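PDB 5MQ6: polycyclic ketone monooxygenase from Myceliophthora thermophila, which catalyses the FAD- and NADPH-dependent Baeyer-Villiger oxidation of ketones, especially bulky polycyclic ones, to esters or lactones. Local coordinates for residues N265-K270 and P286-Y291; S338-A343 and D354-M359; G485-V490 and D506-H511; A578-I583 and R620-N625. All blocks are in the same frame, centred on the assembly; numbering follows the deposited sequence.

Contact 1. Residues N265-K270 and P286-Y291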
loop_
_atom_site.group_PDB
_atom_site.type_symbol
_atom_site.label_atom_id
_atom_site.label_comp_id
_atom_site.label_asym_id
_atom_site.label_seq_id
_atom_site.Cartn_x
_atom_site.Cartn_y
_atom_site.Cartn_z
ATOM N N ASN A 265 16.098 -0.373 -25.315
ATOM C CA ASN A 265 17.247 -0.427 -26.260
ATOM C C ASN A 265 18.567 -0.051 -25.614
ATOM O O ASN A 265 19.516 -0.674 -25.890
ATOM C CB ASN A 265 16.981 0.466 -27.452
ATOM C CG ASN A 265 16.607 1.882 -27.020
ATOM O OD1 ASN A 265 17.457 2.645 -26.582
ATOM N ND2 ASN A 265 15.328 2.203 -27.070
ATOM N N ARG A 266 18.613 0.889 -24.668
ATOM C CA ARG A 266 19.878 1.313 -24.065
ATOM C C ARG A 266 20.472 0.457 -23.047
ATOM O O ARG A 266 21.577 0.753 -22.530
ATOM C CB ARG A 266 19.758 2.679 -23.430
ATOM C CG ARG A 266 19.233 3.682 -24.404
ATOM C CD ARG A 266 19.371 5.095 -23.898
ATOM N NE ARG A 266 18.580 5.956 -24.791
ATOM C CZ ARG A 266 18.009 7.111 -24.443
ATOM N NH1 ARG A 266 18.122 7.585 -23.200
ATOM N NH2 ARG A 266 17.313 7.804 -25.350
ATOM N N LEU A 267 19.773 -0.605 -22.703
ATOM C CA LEU A 267 20.433 -1.658 -21.933
ATOM C C LEU A 267 21.295 -2.618 -22.772
ATOM O O LEU A 267 22.109 -3.375 -22.206
ATOM C CB LEU A 267 19.374 -2.441 -21.182
ATOM C CG LEU A 267 18.463 -1.524 -20.354
ATOM C CD1 LEU A 267 17.414 -2.401 -19.694
ATOM C CD2 LEU A 267 19.294 -0.752 -19.354
ATOM N N GLU A 268 21.118 -2.626 -24.086
ATOM C CA GLU A 268 21.884 -3.578 -24.924
ATOM C C GLU A 268 23.350 -3.364 -24.678
ATOM O O GLU A 268 23.781 -2.250 -24.491
ATOM C CB GLU A 268 21.524 -3.465 -26.380
ATOM C CG GLU A 268 20.124 -3.989 -26.614
ATOM C CD GLU A 268 19.678 -3.755 -28.011
ATOM O OE1 GLU A 268 20.394 -4.238 -28.919
ATOM O OE2 GLU A 268 18.627 -3.092 -28.185
ATOM N N GLY A 269 24.092 -4.452 -24.541
ATOM C CA GLY A 269 25.490 -4.376 -24.236
ATOM C C GLY A 269 25.808 -4.206 -22.792
ATOM O O GLY A 269 26.981 -4.240 -22.444
ATOM N N LYS A 270 24.814 -4.024 -21.920
ATOM C CA LYS A 270 25.104 -3.615 -20.538
ATOM C C LYS A 270 24.876 -4.717 -19.559
ATOM O O LYS A 270 23.991 -5.565 -19.732
ATOM C CB LYS A 270 24.166 -2.485 -20.073
ATOM C CG LYS A 270 24.059 -1.300 -21.034
ATOM C CD LYS A 270 25.221 -0.369 -20.848
ATOM C CE LYS A 270 25.259 0.604 -22.019
ATOM N NZ LYS A 270 26.325 1.628 -21.796
ATOM N N PRO A 286 11.616 -9.720 -16.137
ATOM C CA PRO A 286 11.541 -10.164 -17.506
ATOM C C PRO A 286 11.838 -9.113 -18.606
ATOM O O PRO A 286 12.285 -9.456 -19.751
ATOM C CB PRO A 286 10.095 -10.644 -17.627
ATOM C CG PRO A 286 9.760 -11.133 -16.221
ATOM C CD PRO A 286 10.454 -10.160 -15.331
ATOM N N LYS A 287 11.539 -7.856 -18.271
ATOM C CA LYS A 287 11.603 -6.778 -19.201
ATOM C C LYS A 287 13.040 -6.415 -19.278
ATOM O O LYS A 287 13.469 -6.070 -20.330
ATOM C CB LYS A 287 10.824 -5.547 -18.722
ATOM C CG LYS A 287 9.386 -5.827 -18.513
ATOM C CD LYS A 287 8.659 -6.242 -19.763
ATOM C CE LYS A 287 7.244 -6.549 -19.379
ATOM N NZ LYS A 287 6.492 -7.082 -20.519
ATOM N N LEU A 288 13.749 -6.477 -18.153
ATOM C CA LEU A 288 15.181 -6.255 -18.132
ATOM C C LEU A 288 15.955 -7.327 -18.895
ATOM O O LEU A 288 16.910 -6.967 -19.614
ATOM C CB LEU A 288 15.718 -6.116 -16.746
ATOM C CG LEU A 288 15.262 -4.847 -15.950
ATOM C CD1 LEU A 288 15.803 -4.896 -14.562
ATOM C CD2 LEU A 288 15.700 -3.514 -16.589
ATOM N N ALA A 289 15.563 -8.604 -18.711
ATOM C CA ALA A 289 16.208 -9.760 -19.363
ATOM C C ALA A 289 16.138 -9.668 -20.851
ATOM O O ALA A 289 17.039 -10.073 -21.518
ATOM C CB ALA A 289 15.568 -11.066 -18.914
ATOM N N LYS A 290 15.082 -9.116 -21.388
ATOM C CA LYS A 290 15.003 -9.041 -22.795
ATOM C C LYS A 290 15.975 -8.098 -23.468
ATOM O O LYS A 290 16.171 -8.191 -24.692
ATOM C CB LYS A 290 13.638 -8.663 -23.198
ATOM C CG LYS A 290 13.480 -8.686 -24.683
ATOM C CD LYS A 290 12.053 -8.606 -25.097
ATOM C CE LYS A 290 12.069 -8.982 -26.555
ATOM N NZ LYS A 290 10.826 -8.521 -27.130
ATOM N N TYR A 291 16.571 -7.202 -22.714
ATOM C CA TYR A 291 17.419 -6.153 -23.304
ATOM C C TYR A 291 18.795 -6.123 -22.820
ATOM O O TYR A 291 19.676 -5.791 -23.583
ATOM C CB TYR A 291 16.772 -4.757 -23.130
ATOM C CG TYR A 291 15.659 -4.658 -24.109
ATOM C CD1 TYR A 291 14.363 -5.071 -23.779
ATOM C CD2 TYR A 291 15.905 -4.253 -25.394
ATOM C CE1 TYR A 291 13.350 -5.045 -24.695
ATOM C CE2 TYR A 291 14.886 -4.234 -26.308
ATOM C CZ TYR A 291 13.616 -4.644 -25.970
ATOM O OH TYR A 291 12.640 -4.624 -26.955
#
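Leu267 and Glu268 pack against Leu288 and Tyr291 in a largely apolar, van der Waals contact of the NADPH-binding Rossmann-type fold, where the loop leading into strand 271-275 covers the C-terminal part of helix 279-289. Two observations support that placement: the NADPH-binding Thr277 and Thr280 lie where this strand runs into this helix, in a sequence consistent with a GxGxxA Rossmann-type turn, and bound NADPH lies about 12 Å from the side chain of Leu288. The loop passes from a short 3-10 turn into a type II beta turn running from Leu267 to Lys270, closed by Lys270 N on Leu267 O at 2.8 Å, with Gly269 in the third position. The two leucines meet methyl to methyl, CD1 of Leu267 standing 3.7 Å from CD2 of Leu288. Ile471 and Leu295, on the strands that flank 271-275 in the parallel sheet, touch Leu267 and Leu288 respectively. Nearer the surface, CB of Leu267 lies 4.0 Å from CB of Tyr291. The tyrosine CG, beside its backbone N (chi1 -75°), starts the ring off toward the loop, where CD2 comes 3.9 Å from Asn265 N. At the edge of the ring, near its plane, OE2 of Glu268 approaches CD2 to 4.1 Å, the carboxylate turned 48° from the ring. The backbones also touch: Glu268 CA makes a bent CA-H...O contact with Tyr291 O, 3.4 Å long with an angle of 139° at the hydrogen.

Contact 2. Residues S338-A343 and D354-M359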
loop_
_atom_site.group_PDB
_atom_site.type_symbol
_atom_site.label_atom_id
_atom_site.label_comp_id
_atom_site.label_asym_id
_atom_site.label_seq_id
_atom_site.Cartn_x
_atom_site.Cartn_y
_atom_site.Cartn_z
ATOM N N SER A 338 -14.119 -12.814 -0.282
ATOM C CA SER A 338 -14.621 -13.961 0.464
ATOM C C SER A 338 -13.672 -15.115 0.410
ATOM O O SER A 338 -13.652 -15.895 1.360
ATOM C CB SER A 338 -16.001 -14.398 -0.004
ATOM O OG SER A 338 -15.989 -14.989 -1.379
ATOM N N TYR A 339 -12.829 -15.199 -0.641
ATOM C CA TYR A 339 -11.861 -16.298 -0.737
ATOM C C TYR A 339 -10.654 -16.046 0.147
ATOM O O TYR A 339 -10.071 -16.945 0.698
ATOM C CB TYR A 339 -11.434 -16.478 -2.227
ATOM C CG TYR A 339 -12.561 -17.061 -3.035
ATOM C CD1 TYR A 339 -12.818 -18.473 -3.058
ATOM C CD2 TYR A 339 -13.466 -16.248 -3.646
ATOM C CE1 TYR A 339 -13.947 -18.994 -3.750
ATOM C CE2 TYR A 339 -14.558 -16.745 -4.327
ATOM C CZ TYR A 339 -14.820 -18.109 -4.385
ATOM O OH TYR A 339 -15.959 -18.477 -5.084
ATOM N N LEU A 340 -10.269 -14.799 0.273
ATOM C CA LEU A 340 -9.135 -14.408 1.048
ATOM C C LEU A 340 -9.411 -14.306 2.531
ATOM O O LEU A 340 -8.475 -14.342 3.334
ATOM C CB LEU A 340 -8.601 -13.022 0.530
ATOM C CG LEU A 340 -8.030 -13.207 -0.848
ATOM C CD1 LEU A 340 -8.035 -11.895 -1.675
ATOM C CD2 LEU A 340 -6.649 -13.870 -0.769
ATOM N N THR A 341 -10.682 -14.203 2.907
ATOM C CA THR A 341 -11.071 -14.187 4.328
ATOM C C THR A 341 -11.558 -15.601 4.746
ATOM O O THR A 341 -12.120 -15.818 5.826
ATOM C CB THR A 341 -12.166 -13.143 4.588
ATOM O OG1 THR A 341 -13.306 -13.345 3.729
ATOM C CG2 THR A 341 -11.661 -11.801 4.357
ATOM N N ASP A 342 -11.348 -16.566 3.896
ATOM C CA ASP A 342 -11.729 -17.971 4.198
ATOM C C ASP A 342 -13.237 -18.035 4.486
ATOM O O ASP A 342 -13.701 -18.595 5.500
ATOM C CB ASP A 342 -10.832 -18.537 5.293
ATOM C CG ASP A 342 -11.060 -20.040 5.570
ATOM O OD1 ASP A 342 -11.454 -20.760 4.634
ATOM O OD2 ASP A 342 -10.813 -20.510 6.732
ATOM N N ALA A 343 -14.002 -17.405 3.603
ATOM C CA ALA A 343 -15.435 -17.262 3.796
ATOM C C ALA A 343 -16.265 -17.606 2.588
ATOM O O ALA A 343 -17.431 -17.310 2.603
ATOM C CB ALA A 343 -15.735 -15.860 4.222
ATOM N N ASP A 354 -9.121 -16.306 -10.146
ATOM C CA ASP A 354 -7.728 -16.238 -10.417
ATOM C C ASP A 354 -6.957 -16.727 -9.222
ATOM O O ASP A 354 -7.532 -17.299 -8.291
ATOM C CB ASP A 354 -7.371 -14.809 -10.905
ATOM C CG ASP A 354 -7.255 -13.780 -9.772
ATOM O OD1 ASP A 354 -7.530 -14.098 -8.609
ATOM O OD2 ASP A 354 -6.872 -12.639 -10.092
ATOM N N GLY A 355 -5.651 -16.498 -9.229
ATOM C CA GLY A 355 -4.787 -17.031 -8.229
ATOM C C GLY A 355 -5.011 -16.575 -6.810
ATOM O O GLY A 355 -4.602 -17.271 -5.911
ATOM N N TRP A 356 -5.621 -15.383 -6.630
ATOM C CA TRP A 356 -5.973 -14.913 -5.304
ATOM C C TRP A 356 -7.044 -15.781 -4.631
ATOM O O TRP A 356 -7.152 -15.769 -3.435
ATOM C CB TRP A 356 -6.556 -13.502 -5.399
ATOM C CG TRP A 356 -5.530 -12.400 -5.644
ATOM C CD1 TRP A 356 -5.289 -11.743 -6.837
ATOM C CD2 TRP A 356 -4.710 -11.759 -4.660
ATOM N NE1 TRP A 356 -4.346 -10.726 -6.624
ATOM C CE2 TRP A 356 -3.974 -10.736 -5.309
ATOM C CE3 TRP A 356 -4.507 -11.964 -3.305
ATOM C CZ2 TRP A 356 -3.046 -9.934 -4.639
ATOM C CZ3 TRP A 356 -3.610 -11.179 -2.647
ATOM C CH2 TRP A 356 -2.874 -10.157 -3.316
ATOM N N THR A 357 -7.834 -16.517 -5.404
ATOM C CA THR A 357 -8.930 -17.330 -4.873
ATOM C C THR A 357 -8.468 -18.720 -4.417
ATOM O O THR A 357 -9.305 -19.550 -4.040
ATOM C CB THR A 357 -10.098 -17.418 -5.899
ATOM O OG1 THR A 357 -9.690 -18.158 -7.068
ATOM C CG2 THR A 357 -10.494 -16.073 -6.348
ATOM N N GLU A 358 -7.152 -18.964 -4.428
ATOM C CA GLU A 358 -6.550 -20.250 -4.110
ATOM C C GLU A 358 -5.672 -20.236 -2.872
ATOM O O GLU A 358 -4.806 -21.117 -2.697
ATOM C CB GLU A 358 -5.690 -20.764 -5.284
ATOM C CG GLU A 358 -6.488 -21.149 -6.486
ATOM C CD GLU A 358 -5.630 -21.613 -7.671
ATOM O OE1 GLU A 358 -5.786 -22.751 -8.100
ATOM O OE2 GLU A 358 -4.829 -20.884 -8.196
ATOM N N MET A 359 -5.870 -19.229 -2.034
ATOM C CA MET A 359 -4.998 -18.997 -0.881
ATOM C C MET A 359 -5.836 -18.596 0.366
ATOM O O MET A 359 -5.711 -17.471 0.902
ATOM C CB MET A 359 -3.954 -17.958 -1.273
ATOM C CG MET A 359 -4.468 -16.775 -2.029
ATOM S SD MET A 359 -3.080 -15.607 -2.306
ATOM C CE MET A 359 -2.052 -16.525 -3.420
HETATM O O HOH W 1 -8.150 -17.391 -1.736
#
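Tyr339 and Thr357 bring their CA atoms to 5.2 Å where the weakly bonded end of helix 328-340 faces the 3-10 turn 355-357, and a water bridges the two backbones. This water donates to Trp356 O at 2.6 Å, accepts from Met359 N at 2.9 Å and gives a weak bond to Tyr339 O. The side chains of Tyr339 and Thr357 lie side by side and point the same way. In this arrangement Thr357 CB sits over one face of the tyrosine ring, 4.2 Å from its centroid and 27° off the normal, a CH-pi contact. The threonine OG1, placed between N and the carbonyl carbon (chi1 67°), turns back to Asp354 O at 2.6 Å, an acceptor it shares with Thr357 N. Asp354 OD1 in turn takes the amide of Trp356, forming an Asx turn, and Gln348 binds the hydroxyl of Tyr339. Leu340 fills the other half of the contact: its CD2 reaches 3.3 Å from Trp356 O, stands at the edge of the indole 3.8 Å from CE3, and also touches Met359 CG. The indole NE1 donates to the carbonyl of Asp133, an FAD-binding residue, and the Trp356 side chain lies about 6 Å from the flavin cofactor. Trp356 is thus packed by Leu340 at its edge and tied through NE1 to an FAD-binding residue, consistent with a second-shell position, while the Asx turn holds its amide.

Contact 3. Residues G485-V490 and D506-H511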
loop_
_atom_site.group_PDB
_atom_site.type_symbol
_atom_site.label_atom_id
_atom_site.label_comp_id
_atom_site.label_asym_id
_atom_site.label_seq_id
_atom_site.Cartn_x
_atom_site.Cartn_y
_atom_site.Cartn_z
ATOM N N GLY A 485 4.131 2.557 14.508
ATOM C CA GLY A 485 3.036 1.784 15.136
ATOM C C GLY A 485 1.663 2.063 14.509
ATOM O O GLY A 485 0.653 1.998 15.214
ATOM N N GLY A 486 1.636 2.401 13.201
ATOM C CA GLY A 486 0.384 2.843 12.565
ATOM C C GLY A 486 -0.015 4.299 12.753
ATOM O O GLY A 486 -1.105 4.638 12.418
ATOM N N SER A 487 0.836 5.164 13.273
ATOM C CA SER A 487 0.467 6.554 13.517
ATOM C C SER A 487 0.054 7.172 12.203
ATOM O O SER A 487 0.823 7.110 11.236
ATOM C CB SER A 487 1.680 7.334 14.017
ATOM O OG SER A 487 1.413 8.680 14.141
ATOM N N PRO A 488 -1.175 7.761 12.128
ATOM C CA PRO A 488 -1.419 8.425 10.844
ATOM C C PRO A 488 -0.435 9.565 10.548
ATOM O O PRO A 488 -0.203 9.864 9.405
ATOM C CB PRO A 488 -2.864 8.890 10.975
ATOM C CG PRO A 488 -3.500 7.898 11.943
ATOM C CD PRO A 488 -2.384 7.763 12.947
ATOM N N ALA A 489 0.185 10.164 11.555
ATOM C CA ALA A 489 1.123 11.253 11.370
ATOM C C ALA A 489 2.430 10.728 10.750
ATOM O O ALA A 489 2.952 11.261 9.714
ATOM C CB ALA A 489 1.422 11.889 12.714
ATOM N N VAL A 490 2.975 9.698 11.391
ATOM C CA VAL A 490 4.219 9.140 10.878
ATOM C C VAL A 490 4.012 8.605 9.497
ATOM O O VAL A 490 4.816 8.851 8.624
ATOM C CB VAL A 490 4.808 8.003 11.738
ATOM C CG1 VAL A 490 6.107 7.455 11.135
ATOM C CG2 VAL A 490 5.124 8.540 13.139
ATOM N N ASP A 506 2.491 11.815 19.407
ATOM C CA ASP A 506 2.824 11.630 20.822
ATOM C C ASP A 506 1.711 10.892 21.535
ATOM O O ASP A 506 1.969 9.923 22.247
ATOM C CB ASP A 506 3.101 12.949 21.485
ATOM C CG ASP A 506 4.334 13.651 20.899
ATOM O OD1 ASP A 506 5.232 12.995 20.313
ATOM O OD2 ASP A 506 4.395 14.897 21.018
ATOM N N LYS A 507 0.455 11.285 21.293
ATOM C CA LYS A 507 -0.677 10.492 21.845
ATOM C C LYS A 507 -0.558 9.010 21.437
ATOM O O LYS A 507 -0.652 8.094 22.262
ATOM C CB LYS A 507 -1.993 11.044 21.338
ATOM C CG LYS A 507 -3.258 10.453 21.954
ATOM C CD LYS A 507 -4.507 11.011 21.308
ATOM C CE LYS A 507 -5.730 10.162 21.641
ATOM N NZ LYS A 507 -6.947 10.580 20.874
ATOM N N TRP A 508 -0.358 8.769 20.154
ATOM C CA TRP A 508 -0.293 7.424 19.629
ATOM C C TRP A 508 0.801 6.581 20.310
ATOM O O TRP A 508 0.592 5.439 20.651
ATOM C CB TRP A 508 0.094 7.498 18.151
ATOM C CG TRP A 508 -0.453 6.388 17.375
ATOM C CD1 TRP A 508 0.172 5.234 17.028
ATOM C CD2 TRP A 508 -1.778 6.336 16.814
ATOM N NE1 TRP A 508 -0.675 4.461 16.257
ATOM C CE2 TRP A 508 -1.864 5.125 16.087
ATOM C CE3 TRP A 508 -2.857 7.222 16.801
ATOM C CZ2 TRP A 508 -2.974 4.768 15.413
ATOM C CZ3 TRP A 508 -3.989 6.841 16.100
ATOM C CH2 TRP A 508 -4.038 5.652 15.429
ATOM N N GLN A 509 1.989 7.167 20.452
ATOM C CA GLN A 509 3.165 6.453 20.990
ATOM C C GLN A 509 3.053 6.274 22.519
ATOM O O GLN A 509 3.477 5.259 23.035
ATOM C CB GLN A 509 4.439 7.192 20.671
ATOM C CG GLN A 509 4.821 7.443 19.227
ATOM C CD GLN A 509 4.599 6.238 18.319
ATOM O OE1 GLN A 509 4.823 5.117 18.740
ATOM N NE2 GLN A 509 4.151 6.474 17.085
ATOM N N THR A 510 2.475 7.253 23.209
ATOM C CA THR A 510 2.400 7.244 24.629
ATOM C C THR A 510 1.221 6.523 25.175
ATOM O O THR A 510 1.377 5.778 26.102
ATOM C CB THR A 510 2.381 8.659 25.231
ATOM O OG1 THR A 510 1.219 9.357 24.757
ATOM C CG2 THR A 510 3.620 9.462 24.851
ATOM N N HIS A 511 0.024 6.758 24.641
ATOM C CA HIS A 511 -1.199 6.157 25.143
ATOM C C HIS A 511 -1.607 4.926 24.313
ATOM O O HIS A 511 -2.395 4.058 24.799
ATOM C CB HIS A 511 -2.284 7.244 25.143
ATOM C CG HIS A 511 -3.721 6.753 25.249
ATOM N ND1 HIS A 511 -4.285 6.285 26.434
ATOM C CD2 HIS A 511 -4.737 6.777 24.337
ATOM C CE1 HIS A 511 -5.546 5.950 26.214
ATOM N NE2 HIS A 511 -5.849 6.251 24.957
#
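Trp508 is the first residue along 506-511, on helix 504-511, to meet segment 485-490, and its indole carries most of the contact. NE1 donates to Gly485 O at 3.0 Å with an angle of 159°; the oxygen lies in the indole plane, while the donor stands 57° out of the carbonyl plane. One face of the same indole is covered by two CH-pi contacts: Ser487 CA is 3.6 Å from the centroid of the five-membered ring, and Pro488 CD is 3.7 Å from that of the six-membered ring. Replacing Trp508 by an alanine would probably leave Gly485 O without this donor and open a gap beneath Ser487 and Pro488. Next comes Gln509, bent at chi2 (-43°), whose NE2 is 4.0 Å from Ser487 CB and bonds to Asp505 OD1 and Gly484 O. Asp505 OD1 also holds the OG of Ser487, the N-cap that accepts weak bonds from Ala489 N and Val490 N. The loop 485-487 and the start of helix 488-492 are therefore held by an indole N-H, two CH-pi contacts over one indole face and a shared carboxylate, just ahead of the FAD-binding Thr492.

Contact 4. Residues A578-I583 and R620-N625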
loop_
_atom_site.group_PDB
_atom_site.type_symbol
_atom_site.label_atom_id
_atom_site.label_comp_id
_atom_site.label_asym_id
_atom_site.label_seq_id
_atom_site.Cartn_x
_atom_site.Cartn_y
_atom_site.Cartn_z
ATOM N N ALA A 578 -13.344 2.682 24.016
ATOM C CA ALA A 578 -14.124 1.500 23.838
ATOM C C ALA A 578 -13.707 0.730 22.562
ATOM O O ALA A 578 -13.597 -0.487 22.558
ATOM C CB ALA A 578 -15.600 1.886 23.799
ATOM N N TRP A 579 -13.457 1.476 21.481
ATOM C CA TRP A 579 -13.206 0.870 20.186
ATOM C C TRP A 579 -11.823 0.175 20.299
ATOM O O TRP A 579 -11.636 -0.981 19.861
ATOM C CB TRP A 579 -13.253 1.974 19.086
ATOM C CG TRP A 579 -12.931 1.379 17.738
ATOM C CD1 TRP A 579 -11.824 1.500 17.060
ATOM C CD2 TRP A 579 -13.770 0.486 17.024
ATOM N NE1 TRP A 579 -11.897 0.737 15.895
ATOM C CE2 TRP A 579 -13.090 0.091 15.880
ATOM C CE3 TRP A 579 -15.047 -0.018 17.256
ATOM C CZ2 TRP A 579 -13.615 -0.764 14.979
ATOM C CZ3 TRP A 579 -15.576 -0.904 16.355
ATOM C CH2 TRP A 579 -14.883 -1.230 15.212
ATOM N N SER A 580 -10.889 0.867 21.002
ATOM C CA SER A 580 -9.545 0.365 21.223
ATOM C C SER A 580 -9.523 -0.929 22.055
ATOM O O SER A 580 -8.753 -1.845 21.706
ATOM C CB SER A 580 -8.568 1.448 21.738
ATOM O OG SER A 580 -8.670 2.651 21.039
ATOM N N PHE A 581 -10.395 -1.036 23.077
ATOM C CA PHE A 581 -10.566 -2.294 23.811
ATOM C C PHE A 581 -11.224 -3.334 22.904
ATOM O O PHE A 581 -10.917 -4.510 22.986
ATOM C CB PHE A 581 -11.275 -2.103 25.163
ATOM C CG PHE A 581 -10.349 -1.635 26.238
ATOM C CD1 PHE A 581 -9.908 -0.330 26.240
ATOM C CD2 PHE A 581 -9.790 -2.543 27.154
ATOM C CE1 PHE A 581 -8.969 0.115 27.160
ATOM C CE2 PHE A 581 -8.850 -2.111 28.106
ATOM C CZ PHE A 581 -8.422 -0.776 28.106
ATOM N N GLU A 582 -12.114 -2.924 22.004
ATOM C CA GLU A 582 -12.605 -3.885 20.983
ATOM C C GLU A 582 -11.424 -4.454 20.179
ATOM O O GLU A 582 -11.336 -5.679 20.012
ATOM C CB GLU A 582 -13.696 -3.313 20.089
ATOM C CG GLU A 582 -14.210 -4.150 18.969
ATOM C CD GLU A 582 -14.982 -5.396 19.444
ATOM O OE1 GLU A 582 -15.331 -5.497 20.636
ATOM O OE2 GLU A 582 -15.255 -6.283 18.576
ATOM N N ILE A 583 -10.523 -3.591 19.717
ATOM C CA ILE A 583 -9.435 -4.042 18.890
ATOM C C ILE A 583 -8.557 -5.069 19.704
ATOM O O ILE A 583 -8.161 -6.135 19.151
ATOM C CB ILE A 583 -8.602 -2.861 18.384
ATOM C CG1 ILE A 583 -9.460 -1.951 17.417
ATOM C CG2 ILE A 583 -7.233 -3.358 17.832
ATOM C CD1 ILE A 583 -9.960 -2.617 16.125
ATOM N N ARG A 620 0.457 -2.477 22.516
ATOM C CA ARG A 620 0.803 -2.885 21.148
ATOM C C ARG A 620 -0.375 -3.489 20.414
ATOM O O ARG A 620 -0.624 -3.184 19.283
ATOM C CB ARG A 620 1.950 -3.856 21.173
ATOM C CG ARG A 620 3.213 -3.149 21.651
ATOM C CD ARG A 620 4.419 -3.368 20.754
ATOM N NE ARG A 620 4.917 -4.695 20.971
ATOM C CZ ARG A 620 5.636 -5.051 22.030
ATOM N NH1 ARG A 620 5.951 -4.167 22.998
ATOM N NH2 ARG A 620 6.046 -6.313 22.131
ATOM N N ALA A 621 -1.147 -4.275 21.103
ATOM C CA ALA A 621 -2.286 -4.861 20.520
ATOM C C ALA A 621 -3.286 -3.800 20.042
ATOM O O ALA A 621 -4.048 -4.042 19.121
ATOM C CB ALA A 621 -2.946 -5.705 21.561
ATOM N N ARG A 622 -3.295 -2.631 20.677
ATOM C CA ARG A 622 -4.268 -1.631 20.301
ATOM C C ARG A 622 -4.094 -1.209 18.853
ATOM O O ARG A 622 -5.033 -0.617 18.286
ATOM C CB ARG A 622 -4.043 -0.334 21.101
ATOM C CG ARG A 622 -4.415 -0.425 22.481
ATOM C CD ARG A 622 -4.012 0.856 23.215
ATOM N NE ARG A 622 -4.934 1.957 22.877
ATOM C CZ ARG A 622 -5.791 2.567 23.697
ATOM N NH1 ARG A 622 -5.912 2.238 24.979
ATOM N NH2 ARG A 622 -6.566 3.509 23.205
ATOM N N SER A 623 -2.905 -1.401 18.263
ATOM C CA SER A 623 -2.709 -0.884 16.933
ATOM C C SER A 623 -3.115 -1.801 15.818
ATOM O O SER A 623 -3.039 -1.397 14.657
ATOM C CB SER A 623 -1.265 -0.368 16.732
ATOM O OG SER A 623 -0.436 -1.503 16.594
ATOM N N GLY A 624 -3.615 -2.994 16.135
ATOM C CA GLY A 624 -4.025 -3.958 15.105
ATOM C C GLY A 624 -5.431 -3.743 14.667
ATOM O O GLY A 624 -5.977 -2.659 14.834
ATOM N N ASN A 625 -6.008 -4.793 14.103
ATOM C CA ASN A 625 -7.239 -4.756 13.403
ATOM C C ASN A 625 -8.269 -5.694 13.993
ATOM O O ASN A 625 -7.989 -6.549 14.807
ATOM C CB ASN A 625 -6.967 -5.174 11.962
ATOM C CG ASN A 625 -6.523 -4.029 11.068
ATOM O OD1 ASN A 625 -6.656 -2.901 11.384
ATOM N ND2 ASN A 625 -6.090 -4.373 9.863
HETATM O O HOH W 2 -6.536 -6.935 17.112
#
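Ile583 O and Asn625 O are joined by one bridging water, which donates to the first at 2.7 Å and to the second at 2.8 Å. This bridge links helix 573-585 to the turn that follows helix 616-621. Beside it, the CG2 methyl of Ile583, anti to the backbone N, fits among three carbonyl oxygens, reaching Gly624 O at 3.3 Å, with Ala621 O and Arg622 O each at 3.5 Å. The type I beta turn from Ala621 to Gly624, closed by Gly624 N on Ala621 O, presents these oxygens. Arg622 reaches over helix 573-585, toward Ser580, its chain bent at chi3 (75°). One face of its guanidinium is covered by Ser580 CB, which stands 3.1 Å above the plane and toward the rim, while Phe581 CE1 comes within 4.3 Å of NH1. The group is fixed from outside as well: NH1 forms a salt bridge with Glu577 OE2, and NE donates to Ala513 O. Ser580 OG is itself bonded to Glu576 O, one turn back in its helix. A leucine in place of Arg622 would probably leave Glu577 without the salt bridge from this arginine and Ala513 O without that N-H. Asn625 OD1 accepts from Ser535 N, and its side chain lies about 14 Å from FAD. The arrangement is that of a type I beta turn, 621-624, packed against the flank of helix 573-585, with a water bridge between backbone carbonyls.

In the fold
The four contacts follow one another in series along the chain. Contacts 3 and 4 are the only pair that touch, their centres about 13 Å apart: His511 NE2 packs 3.3 Å from Arg622 NH2, and both residues also engage Glu577. Contact 1 belongs to the NADPH-binding fold and lies on the opposite side of the chain's centre from both, its centre about 49 Å from that of contact 4. Contact 2 comes closest to the cofactors, with Trp356 about 6 Å from FAD and about 7 Å from NADPH; its nearest atoms are about 11 Å from contact 4 and about 17 Å from contact 1. Pro488 of contact 3 is about 11 Å from FAD.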